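Local coordinates for protein 2-oxo-1,2-dihydroquinoline 8-monooxygenase, oxygenase component (Pseudomonas putida, PDB 1Z02) that probably hydroxylates 2-oxo-1,2-dihydroquinoline at carbon 8 as the oxygenase component of a Rieske-type monooxygenase, using a [2Fe-2S] cluster and a mononuclear iron, at residues W44-L48 and I61-G65; V66-L70 and A79-Q83; K76-L80 and F112-T116; V136-P140 and F151-D155. All blocks are in the same frame, centred on the assembly; numbering follows the deposited sequence.

Contact 1. Residues W44-L48 and I61-G65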
loop_
_atom_site.group_PDB
_atom_site.type_symbol
_atom_site.label_atom_id
_atom_site.label_comp_id
_atom_site.label_asym_id
_atom_site.label_seq_id
_atom_site.Cartn_x
_atom_site.Cartn_y
_atom_site.Cartn_z
ATOM N N TRP A 44 14.952 27.507 -4.903
ATOM C CA TRP A 44 14.457 27.940 -3.597
ATOM C C TRP A 44 13.007 27.494 -3.442
ATOM O O TRP A 44 12.223 27.569 -4.388
ATOM C CB TRP A 44 14.519 29.475 -3.442
ATOM C CG TRP A 44 15.898 30.052 -3.259
ATOM C CD1 TRP A 44 16.739 30.504 -4.237
ATOM C CD2 TRP A 44 16.590 30.245 -2.017
ATOM N NE1 TRP A 44 17.913 30.965 -3.679
ATOM C CE2 TRP A 44 17.848 30.815 -2.320
ATOM C CE3 TRP A 44 16.271 29.987 -0.676
ATOM C CZ2 TRP A 44 18.783 31.138 -1.330
ATOM C CZ3 TRP A 44 17.202 30.308 0.308
ATOM C CH2 TRP A 44 18.444 30.874 -0.027
ATOM N N TYR A 45 12.659 27.029 -2.246
ATOM C CA TYR A 45 11.294 26.591 -1.947
ATOM C C TYR A 45 10.929 27.027 -0.538
ATOM O O TYR A 45 11.804 27.189 0.310
ATOM C CB TYR A 45 11.166 25.062 -1.982
ATOM C CG TYR A 45 11.268 24.421 -3.339
ATOM C CD1 TYR A 45 12.476 23.903 -3.796
ATOM C CD2 TYR A 45 10.147 24.321 -4.168
ATOM C CE1 TYR A 45 12.569 23.298 -5.042
ATOM C CE2 TYR A 45 10.229 23.720 -5.419
ATOM C CZ TYR A 45 11.445 23.209 -5.852
ATOM O OH TYR A 45 11.548 22.619 -7.092
ATOM N N PRO A 46 9.631 27.227 -0.271
ATOM C CA PRO A 46 9.213 27.624 1.074
ATOM C C PRO A 46 9.267 26.333 1.903
ATOM O O PRO A 46 8.811 25.276 1.449
ATOM C CB PRO A 46 7.791 28.140 0.846
ATOM C CG PRO A 46 7.303 27.295 -0.286
ATOM C CD PRO A 46 8.495 27.282 -1.214
ATOM N N ALA A 47 9.857 26.399 3.090
ATOM C CA ALA A 47 9.967 25.216 3.938
ATOM C C ALA A 47 8.948 25.201 5.071
ATOM O O ALA A 47 8.262 24.196 5.302
ATOM C CB ALA A 47 11.387 25.116 4.518
ATOM N N LEU A 48 8.863 26.314 5.790
ATOM C CA LEU A 48 7.949 26.421 6.924
ATOM C C LEU A 48 7.634 27.880 7.185
ATOM O O LEU A 48 8.381 28.757 6.764
ATOM C CB LEU A 48 8.608 25.848 8.189
ATOM C CG LEU A 48 8.953 24.361 8.284
ATOM C CD1 LEU A 48 9.891 24.130 9.453
ATOM C CD2 LEU A 48 7.683 23.550 8.441
ATOM N N ILE A 61 11.400 17.973 7.352
ATOM C CA ILE A 61 10.505 18.036 6.195
ATOM C C ILE A 61 11.152 17.263 5.045
ATOM O O ILE A 61 12.212 16.646 5.211
ATOM C CB ILE A 61 10.272 19.501 5.723
ATOM C CG1 ILE A 61 11.604 20.142 5.328
ATOM C CG2 ILE A 61 9.618 20.300 6.823
ATOM C CD1 ILE A 61 11.481 21.598 4.907
ATOM N N GLN A 62 10.511 17.285 3.885
ATOM C CA GLN A 62 11.055 16.612 2.709
ATOM C C GLN A 62 10.635 17.386 1.465
ATOM O O GLN A 62 9.447 17.640 1.254
ATOM C CB GLN A 62 10.560 15.154 2.614
ATOM C CG GLN A 62 11.355 14.332 1.599
ATOM C CD GLN A 62 10.926 12.878 1.500
ATOM O OE1 GLN A 62 11.654 12.056 0.955
ATOM N NE2 GLN A 62 9.744 12.558 2.005
ATOM N N ILE A 63 11.623 17.763 0.654
ATOM C CA ILE A 63 11.398 18.516 -0.574
ATOM C C ILE A 63 12.242 17.926 -1.703
ATOM O O ILE A 63 13.436 17.676 -1.527
ATOM C CB ILE A 63 11.765 20.014 -0.394
ATOM C CG1 ILE A 63 10.857 20.649 0.669
ATOM C CG2 ILE A 63 11.610 20.746 -1.731
ATOM C CD1 ILE A 63 11.259 22.068 1.045
ATOM N N CYS A 64 11.627 17.712 -2.861
ATOM C CA CYS A 64 12.311 17.103 -4.001
ATOM C C CYS A 64 12.946 15.773 -3.610
ATOM O O CYS A 64 14.012 15.415 -4.112
ATOM C CB CYS A 64 13.381 18.033 -4.574
ATOM S SG CYS A 64 12.698 19.462 -5.489
ATOM N N GLY A 65 12.282 15.052 -2.709
ATOM C CA GLY A 65 12.784 13.768 -2.253
ATOM C C GLY A 65 13.916 13.863 -1.231
ATOM O O GLY A 65 14.341 12.852 -0.670
#

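Contact 2. Residues V66-L70 and A79-Q83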
loop_
_atom_site.group_PDB
_atom_site.type_symbol
_atom_site.label_atom_id
_atom_site.label_comp_id
_atom_site.label_asym_id
_atom_site.label_seq_id
_atom_site.Cartn_x
_atom_site.Cartn_y
_atom_site.Cartn_z
ATOM N N VAL A 66 14.396 15.079 -0.982
ATOM C CA VAL A 66 15.487 15.306 -0.040
ATOM C C VAL A 66 14.995 15.594 1.375
ATOM O O VAL A 66 14.258 16.552 1.613
ATOM C CB VAL A 66 16.358 16.510 -0.476
ATOM C CG1 VAL A 66 17.524 16.676 0.479
ATOM C CG2 VAL A 66 16.852 16.309 -1.895
ATOM N N PRO A 67 15.381 14.743 2.332
ATOM C CA PRO A 67 14.986 14.926 3.730
ATOM C C PRO A 67 15.805 16.081 4.327
ATOM O O PRO A 67 17.040 16.095 4.251
ATOM C CB PRO A 67 15.306 13.569 4.361
ATOM C CG PRO A 67 16.446 13.073 3.545
ATOM C CD PRO A 67 16.094 13.468 2.137
ATOM N N ILE A 68 15.110 17.047 4.916
ATOM C CA ILE A 68 15.753 18.227 5.487
ATOM C C ILE A 68 15.299 18.493 6.920
ATOM O O ILE A 68 14.120 18.379 7.237
ATOM C CB ILE A 68 15.409 19.474 4.637
ATOM C CG1 ILE A 68 15.906 19.281 3.201
ATOM C CG2 ILE A 68 16.040 20.718 5.246
ATOM C CD1 ILE A 68 15.424 20.344 2.198
ATOM N N VAL A 69 16.241 18.856 7.782
ATOM C CA VAL A 69 15.928 19.166 9.164
ATOM C C VAL A 69 16.343 20.613 9.431
ATOM O O VAL A 69 17.417 21.055 9.005
ATOM C CB VAL A 69 16.662 18.207 10.130
ATOM C CG1 VAL A 69 18.165 18.284 9.899
ATOM C CG2 VAL A 69 16.308 18.543 11.578
ATOM N N LEU A 70 15.473 21.357 10.108
ATOM C CA LEU A 70 15.752 22.760 10.412
ATOM C C LEU A 70 15.735 23.027 11.911
ATOM O O LEU A 70 15.001 22.384 12.668
ATOM C CB LEU A 70 14.725 23.687 9.742
ATOM C CG LEU A 70 14.523 23.667 8.224
ATOM C CD1 LEU A 70 13.606 22.530 7.834
ATOM C CD2 LEU A 70 13.934 24.985 7.791
ATOM N N ALA A 79 19.558 24.761 8.066
ATOM C CA ALA A 79 18.973 23.577 7.444
ATOM C C ALA A 79 20.080 22.613 7.017
ATOM O O ALA A 79 21.078 23.039 6.439
ATOM C CB ALA A 79 18.134 23.987 6.244
ATOM N N LEU A 80 19.895 21.327 7.323
ATOM C CA LEU A 80 20.840 20.262 6.979
ATOM C C LEU A 80 20.025 19.083 6.450
ATOM O O LEU A 80 18.789 19.083 6.532
ATOM C CB LEU A 80 21.634 19.797 8.209
ATOM C CG LEU A 80 22.640 20.722 8.891
ATOM C CD1 LEU A 80 21.910 21.870 9.558
ATOM C CD2 LEU A 80 23.435 19.931 9.934
ATOM N N LYS A 81 20.708 18.083 5.903
ATOM C CA LYS A 81 20.001 16.919 5.397
ATOM C C LYS A 81 19.583 16.083 6.593
ATOM O O LYS A 81 20.402 15.767 7.453
ATOM C CB LYS A 81 20.886 16.085 4.477
ATOM C CG LYS A 81 20.138 14.920 3.857
ATOM C CD LYS A 81 21.070 14.051 3.019
ATOM C CE LYS A 81 21.539 14.765 1.754
ATOM N NZ LYS A 81 22.384 13.864 0.912
ATOM N N ASP A 82 18.302 15.730 6.641
ATOM C CA ASP A 82 17.748 14.952 7.747
ATOM C C ASP A 82 18.107 13.475 7.588
ATOM O O ASP A 82 17.222 12.619 7.421
ATOM C CB ASP A 82 16.226 15.129 7.781
ATOM C CG ASP A 82 15.618 14.743 9.119
ATOM O OD1 ASP A 82 14.375 14.669 9.188
ATOM O OD2 ASP A 82 16.382 14.522 10.091
ATOM N N GLN A 83 19.402 13.180 7.655
ATOM C CA GLN A 83 19.897 11.808 7.500
ATOM C C GLN A 83 21.282 11.652 8.117
ATOM O O GLN A 83 22.256 12.217 7.632
ATOM C CB GLN A 83 19.980 11.428 6.018
ATOM C CG GLN A 83 20.503 10.007 5.776
ATOM C CD GLN A 83 20.903 9.771 4.329
ATOM O OE1 GLN A 83 21.872 10.360 3.830
ATOM N NE2 GLN A 83 20.154 8.913 3.641
#

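Contact 3. Residues K76-L80 and F112-T116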
loop_
_atom_site.group_PDB
_atom_site.type_symbol
_atom_site.label_atom_id
_atom_site.label_comp_id
_atom_site.label_asym_id
_atom_site.label_seq_id
_atom_site.Cartn_x
_atom_site.Cartn_y
_atom_site.Cartn_z
ATOM N N LYS A 76 18.450 32.659 14.358
ATOM C CA LYS A 76 18.777 32.225 13.005
ATOM C C LYS A 76 18.427 30.756 12.734
ATOM O O LYS A 76 18.678 29.881 13.563
ATOM C CB LYS A 76 20.261 32.467 12.725
ATOM C CG LYS A 76 20.646 32.255 11.277
ATOM C CD LYS A 76 22.120 32.528 11.043
ATOM C CE LYS A 76 22.501 32.283 9.581
ATOM N NZ LYS A 76 23.961 32.481 9.338
ATOM N N VAL A 77 17.850 30.499 11.563
ATOM C CA VAL A 77 17.461 29.143 11.167
ATOM C C VAL A 77 18.506 28.477 10.276
ATOM O O VAL A 77 19.016 29.088 9.333
ATOM C CB VAL A 77 16.120 29.145 10.390
ATOM C CG1 VAL A 77 15.743 27.733 9.986
ATOM C CG2 VAL A 77 15.031 29.742 11.244
ATOM N N PHE A 78 18.810 27.217 10.573
ATOM C CA PHE A 78 19.776 26.450 9.791
ATOM C C PHE A 78 19.092 25.220 9.221
ATOM O O PHE A 78 18.156 24.691 9.819
ATOM C CB PHE A 78 20.965 26.014 10.658
ATOM C CG PHE A 78 21.780 27.159 11.183
ATOM C CD1 PHE A 78 21.372 27.863 12.312
ATOM C CD2 PHE A 78 22.933 27.566 10.521
ATOM C CE1 PHE A 78 22.099 28.956 12.772
ATOM C CE2 PHE A 78 23.668 28.662 10.972
ATOM C CZ PHE A 78 23.248 29.357 12.100
ATOM N N ALA A 79 19.558 24.761 8.066
ATOM C CA ALA A 79 18.973 23.577 7.444
ATOM C C ALA A 79 20.080 22.613 7.017
ATOM O O ALA A 79 21.078 23.039 6.439
ATOM C CB ALA A 79 18.134 23.987 6.244
ATOM N N LEU A 80 19.895 21.327 7.323
ATOM C CA LEU A 80 20.840 20.262 6.979
ATOM C C LEU A 80 20.025 19.083 6.450
ATOM O O LEU A 80 18.789 19.083 6.532
ATOM C CB LEU A 80 21.634 19.797 8.209
ATOM C CG LEU A 80 22.640 20.722 8.891
ATOM C CD1 LEU A 80 21.910 21.870 9.558
ATOM C CD2 LEU A 80 23.435 19.931 9.934
ATOM N N PHE A 112 26.736 17.079 14.180
ATOM C CA PHE A 112 27.070 17.916 13.036
ATOM C C PHE A 112 26.979 19.410 13.301
ATOM O O PHE A 112 26.144 19.871 14.083
ATOM C CB PHE A 112 26.173 17.549 11.846
ATOM C CG PHE A 112 26.087 16.075 11.603
ATOM C CD1 PHE A 112 25.101 15.316 12.214
ATOM C CD2 PHE A 112 27.028 15.434 10.809
ATOM C CE1 PHE A 112 25.053 13.934 12.044
ATOM C CE2 PHE A 112 26.991 14.055 10.631
ATOM C CZ PHE A 112 26.001 13.301 11.250
ATOM N N ASP A 113 27.858 20.157 12.640
ATOM C CA ASP A 113 27.897 21.605 12.773
ATOM C C ASP A 113 26.764 22.200 11.942
ATOM O O ASP A 113 26.643 21.913 10.755
ATOM C CB ASP A 113 29.237 22.135 12.282
ATOM C CG ASP A 113 29.374 23.612 12.499
ATOM O OD1 ASP A 113 29.162 24.079 13.594
ATOM O OD2 ASP A 113 29.690 24.349 11.588
ATOM N N LEU A 114 25.930 23.018 12.573
ATOM C CA LEU A 114 24.797 23.625 11.887
ATOM C C LEU A 114 25.181 24.448 10.670
ATOM O O LEU A 114 24.445 24.490 9.689
ATOM C CB LEU A 114 24.011 24.510 12.849
ATOM C CG LEU A 114 23.234 23.783 13.949
ATOM C CD1 LEU A 114 22.610 24.812 14.880
ATOM C CD2 LEU A 114 22.163 22.905 13.332
ATOM N N GLU A 115 26.332 25.099 10.727
ATOM C CA GLU A 115 26.779 25.943 9.629
ATOM C C GLU A 115 27.370 25.222 8.432
ATOM O O GLU A 115 26.986 25.477 7.300
ATOM C CB GLU A 115 27.827 26.930 10.128
ATOM C CG GLU A 115 28.347 27.830 9.033
ATOM C CD GLU A 115 27.744 29.196 9.119
ATOM O OE1 GLU A 115 27.971 29.858 10.146
ATOM O OE2 GLU A 115 27.039 29.611 8.180
ATOM N N THR A 116 28.330 24.343 8.688
ATOM C CA THR A 116 29.023 23.642 7.625
ATOM C C THR A 116 28.554 22.224 7.401
ATOM O O THR A 116 28.835 21.644 6.358
ATOM C CB THR A 116 30.541 23.602 7.912
ATOM O OG1 THR A 116 30.798 22.817 9.090
ATOM C CG2 THR A 116 31.064 25.012 8.133
HETATM O O HOH W 1 22.969 24.918 7.286
#

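Contact 4. Residues V136-P140 and F151-D155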
loop_
_atom_site.group_PDB
_atom_site.type_symbol
_atom_site.label_atom_id
_atom_site.label_comp_id
_atom_site.label_asym_id
_atom_site.label_seq_id
_atom_site.Cartn_x
_atom_site.Cartn_y
_atom_site.Cartn_z
ATOM N N VAL A 136 27.252 16.205 6.704
ATOM C CA VAL A 136 26.001 16.161 5.951
ATOM C C VAL A 136 25.828 17.429 5.131
ATOM O O VAL A 136 26.442 18.459 5.416
ATOM C CB VAL A 136 24.774 16.000 6.873
ATOM C CG1 VAL A 136 24.810 14.642 7.554
ATOM C CG2 VAL A 136 24.747 17.108 7.911
ATOM N N THR A 137 24.991 17.346 4.105
ATOM C CA THR A 137 24.743 18.484 3.232
ATOM C C THR A 137 24.074 19.648 3.971
ATOM O O THR A 137 23.252 19.438 4.872
ATOM C CB THR A 137 23.830 18.077 2.048
ATOM O OG1 THR A 137 24.375 16.921 1.397
ATOM C CG2 THR A 137 23.728 19.218 1.023
ATOM N N THR A 138 24.433 20.871 3.594
ATOM C CA THR A 138 23.823 22.057 4.184
ATOM C C THR A 138 22.929 22.687 3.129
ATOM O O THR A 138 23.217 22.609 1.939
ATOM C CB THR A 138 24.866 23.134 4.596
ATOM O OG1 THR A 138 25.548 23.610 3.431
ATOM C CG2 THR A 138 25.873 22.572 5.584
ATOM N N TYR A 139 21.843 23.313 3.561
ATOM C CA TYR A 139 20.936 23.971 2.629
ATOM C C TYR A 139 20.770 25.435 3.018
ATOM O O TYR A 139 20.341 25.753 4.129
ATOM C CB TYR A 139 19.582 23.260 2.615
ATOM C CG TYR A 139 19.709 21.802 2.251
ATOM C CD1 TYR A 139 19.773 20.822 3.235
ATOM C CD2 TYR A 139 19.858 21.412 0.923
ATOM C CE1 TYR A 139 19.990 19.490 2.903
ATOM C CE2 TYR A 139 20.079 20.084 0.583
ATOM C CZ TYR A 139 20.143 19.131 1.580
ATOM O OH TYR A 139 20.365 17.817 1.245
ATOM N N PRO A 140 21.119 26.351 2.102
ATOM C CA PRO A 140 21.002 27.783 2.385
ATOM C C PRO A 140 19.590 28.164 2.794
ATOM O O PRO A 140 18.627 27.719 2.177
ATOM C CB PRO A 140 21.400 28.434 1.062
ATOM C CG PRO A 140 22.362 27.467 0.477
ATOM C CD PRO A 140 21.708 26.125 0.769
ATOM N N PHE A 151 17.071 26.560 0.095
ATOM C CA PHE A 151 17.580 26.276 -1.241
ATOM C C PHE A 151 17.894 24.780 -1.278
ATOM O O PHE A 151 18.960 24.347 -0.811
ATOM C CB PHE A 151 18.856 27.078 -1.516
ATOM C CG PHE A 151 19.356 26.956 -2.927
ATOM C CD1 PHE A 151 18.659 27.541 -3.979
ATOM C CD2 PHE A 151 20.507 26.227 -3.211
ATOM C CE1 PHE A 151 19.099 27.401 -5.293
ATOM C CE2 PHE A 151 20.956 26.081 -4.529
ATOM C CZ PHE A 151 20.248 26.668 -5.569
ATOM N N VAL A 152 16.961 23.999 -1.820
ATOM C CA VAL A 152 17.123 22.552 -1.915
ATOM C C VAL A 152 18.040 22.240 -3.091
ATOM O O VAL A 152 17.671 22.428 -4.253
ATOM C CB VAL A 152 15.757 21.860 -2.107
ATOM C CG1 VAL A 152 15.910 20.336 -1.977
ATOM C CG2 VAL A 152 14.769 22.393 -1.077
ATOM N N ARG A 153 19.239 21.753 -2.785
ATOM C CA ARG A 153 20.233 21.469 -3.811
ATOM C C ARG A 153 20.825 20.070 -3.747
ATOM O O ARG A 153 20.684 19.364 -2.746
ATOM C CB ARG A 153 21.374 22.486 -3.694
ATOM C CG ARG A 153 21.986 22.510 -2.303
ATOM C CD ARG A 153 23.286 23.279 -2.244
ATOM N NE ARG A 153 23.809 23.348 -0.881
ATOM C CZ ARG A 153 24.914 24.007 -0.543
ATOM N NH1 ARG A 153 25.320 24.023 0.719
ATOM N NH2 ARG A 153 25.615 24.649 -1.473
ATOM N N GLU A 154 21.497 19.680 -4.828
ATOM C CA GLU A 154 22.161 18.384 -4.888
ATOM C C GLU A 154 23.388 18.509 -3.991
ATOM O O GLU A 154 23.894 19.615 -3.768
ATOM C CB GLU A 154 22.620 18.071 -6.313
ATOM C CG GLU A 154 21.577 18.276 -7.392
ATOM C CD GLU A 154 22.144 18.065 -8.779
ATOM O OE1 GLU A 154 22.242 16.903 -9.220
ATOM O OE2 GLU A 154 22.512 19.067 -9.420
ATOM N N ASP A 155 23.880 17.375 -3.504
ATOM C CA ASP A 155 25.042 17.348 -2.616
ATOM C C ASP A 155 26.258 18.097 -3.143
ATOM O O ASP A 155 27.017 18.688 -2.370
ATOM C CB ASP A 155 25.448 15.899 -2.336
ATOM C CG ASP A 155 24.416 15.151 -1.514
ATOM O OD1 ASP A 155 24.551 13.927 -1.379
ATOM O OD2 ASP A 155 23.479 15.781 -0.991
HETATM O O HOH W 2 27.475 17.956 0.515
HETATM O O HOH W 3 21.053 17.167 -1.452
#

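Contact 1. Residues W44-L48 and I61-G65
Tyr-45 lays one face of its ring against Ile-63: CG2 of Ile-63 stands 4.2 Å from the centroid of the Tyr-45 ring and 24° off its normal, a CH-pi contact. Cys-64 SG approaches the same ring obliquely, 4.6 Å from its centroid, a sulfur-aromatic contact. Farther along, Ala-47 CB meets Ile-61 CD1 at 3.5 Å and Leu-48 CD2 meets Ile-61 CG2 at 4.1 Å. The strand axes run antiparallel (171°) but 8.7 Å apart, and no hydrogen bond crosses, so these are strands of two sheets packed face to face, as in the beta sandwich of a Rieske domain. Strand 43-49 pairs instead with strand 147-152, where Ala-47 and Leu-48 both face Ile-148 in a classic beta bulge; strand 58-63 pairs with strand 66-73. The Tyr-45 hydroxyl is hydrogen-bonded to Phe-40 O. All seven touching residues are buried, and the 260 Å² between the segments is held by apolar, CH-pi and sulfur-aromatic contacts, which implies cohesion through close fit and exclusion of water.

Contact 2. Residues V66-L70 and A79-Q83
Side chains of Val-69 and Leu-80 share one sheet face, with Val-69 CG1 4.1 Å from Leu-80 CB; both also touch Ile-103 of strand 102-104. On the other face, Ala-79 CB lies 4.0 Å from Ile-68 CG2 and 4.1 Å from Leu-70 CG. The backbones between them form the antiparallel hairpin of strands 66-73 and 76-81. Val-69 and Leu-80 are a hydrogen-bonded pair, Val-69 N to Leu-80 O at 2.8 Å and Leu-80 N to Val-69 O at 3.0 Å, flanked by the non-hydrogen-bonded pairs Ile-68/Lys-81 and Leu-70/Ala-79. Asp-82 N adds a 2.7 Å hydrogen bond to Pro-67 O, and Asp-82 centres an inverse gamma turn, with a weak bond from Gln-83 N to Lys-81 O. At the polar edge Asp-82 OD1 bonds Ser-92 OG, and Lys-81 NZ forms a salt bridge with Asp-155. The Asp-82 side chain is about 8 Å from that of the cluster ligand Cys-84. Backbone hydrogen bonds thus fix the strand register up to the turn leading to Cys-84, while the Asp-82 carboxylate is engaged outside the hairpin.

Contact 3. Residues K76-L80 and F112-T116
A single water bridges two backbone carbonyls here, donating to Ala-79 O at 2.8 Å and to Leu-114 O at 2.9 Å, whereas no direct hydrogen bond crosses between the segments. The contact belongs to the Rieske domain, where strand 76-81, outermost of the three strands 58-63, 66-73 and 76-81, meets the end of strand 110-113. The latter is the middle strand of the small sheet 102-104/110-113/119-122, whose first two strands are joined by the loop carrying the cluster ligands Cys-105 and His-108. The touching parts run 130° apart, and the closest CA pair, Phe-78 and Leu-114, is separated by 6.1 Å, so the segments do not pair as sheet neighbours.

Around the water the packing is apolar. Leu-114 CB sits over a face of the Phe-78 ring, 4.2 Å from the centroid and 26° off the normal, a CH-pi contact. Leu-80 CD1 lies 3.9 Å from Leu-114 CD2, and Leu-80 CD2 is 4.1 Å from Phe-112 CB. The Phe-112 ring leads away, and its side chain comes about 6 Å from the bound [2Fe-2S] cluster, so this packing joins the hairpin to the cluster-binding part. On the solvent-exposed side, Lys-76 NZ and Glu-115 OE2 are 4.4 Å apart, beyond a salt bridge. The turn after the strand is an Asx motif: Asp-113 OD2 accepts from Thr-116 N at 3.2 Å and from Thr-116 OG1 at 3.1 Å.

Contact 4. Residues V136-P140 and F151-D155
The two segments run nearly antiparallel, their end-to-end directions 159° apart, flanking the open end of the beta hairpin of strands 141-144 and 147-152. At that open end, where the CA atoms of Pro-140 and Phe-151 are 5.2 Å apart, Phe-151 N donates to Pro-140 O at 2.8 Å. Beyond this bond the backbones bow apart and approach again, the CA atoms of Thr-137 and Asp-155 being 6.0 Å apart, and side chains make the links across the gap. Arg-153 reaches back to the chain before the hairpin: its NE and NH1 donate to Thr-138 O at 3.0 and 2.8 Å, while NH1 makes a weak 2.8 Å bond to Thr-138 OG1. Pro-140 CD lies over one face of the guanidinium, 3.9 Å from Arg-153 NE, and Arg-153 NH2 forms a salt bridge with Asp-159. The Tyr-139 ring is flanked at its edge by Phe-151 O and Arg-153 O. Farther out, Thr-137 OG1 donates to Asp-155 OD2 at 2.8 Å; that carboxylate also forms a salt bridge with Lys-81. One water completes the polar end, accepting from Tyr-139 OH at 2.9 Å and donating to Arg-153 O at 2.6 Å and Asp-155 OD2 at 2.8 Å.

In the fold
Along the chain, contact 1 closes before contact 2 opens, contact 3 begins on the strand where contact 2 ends, and contact 4 comes last. Contacts 1 and 2 lie 9 Å apart between centres and meet through neighbouring strands 58-63 and 66-73; contacts 2 and 3, 10 Å apart, share Ala-79 and Leu-80 on strand 76-81. Contact 4, 8 Å from contact 2 and 11 Å from contact 1, reaches strand 147-152, which neighbours strand 43-49. Contacts 1 and 3 do not touch, their centres being 16 Å apart. Contacts 1, 2 and 3 lie successively nearer the cluster-binding part, and contact 4, beside contact 2, touches both sheets, so the sandwich and the cluster-binding part are held together.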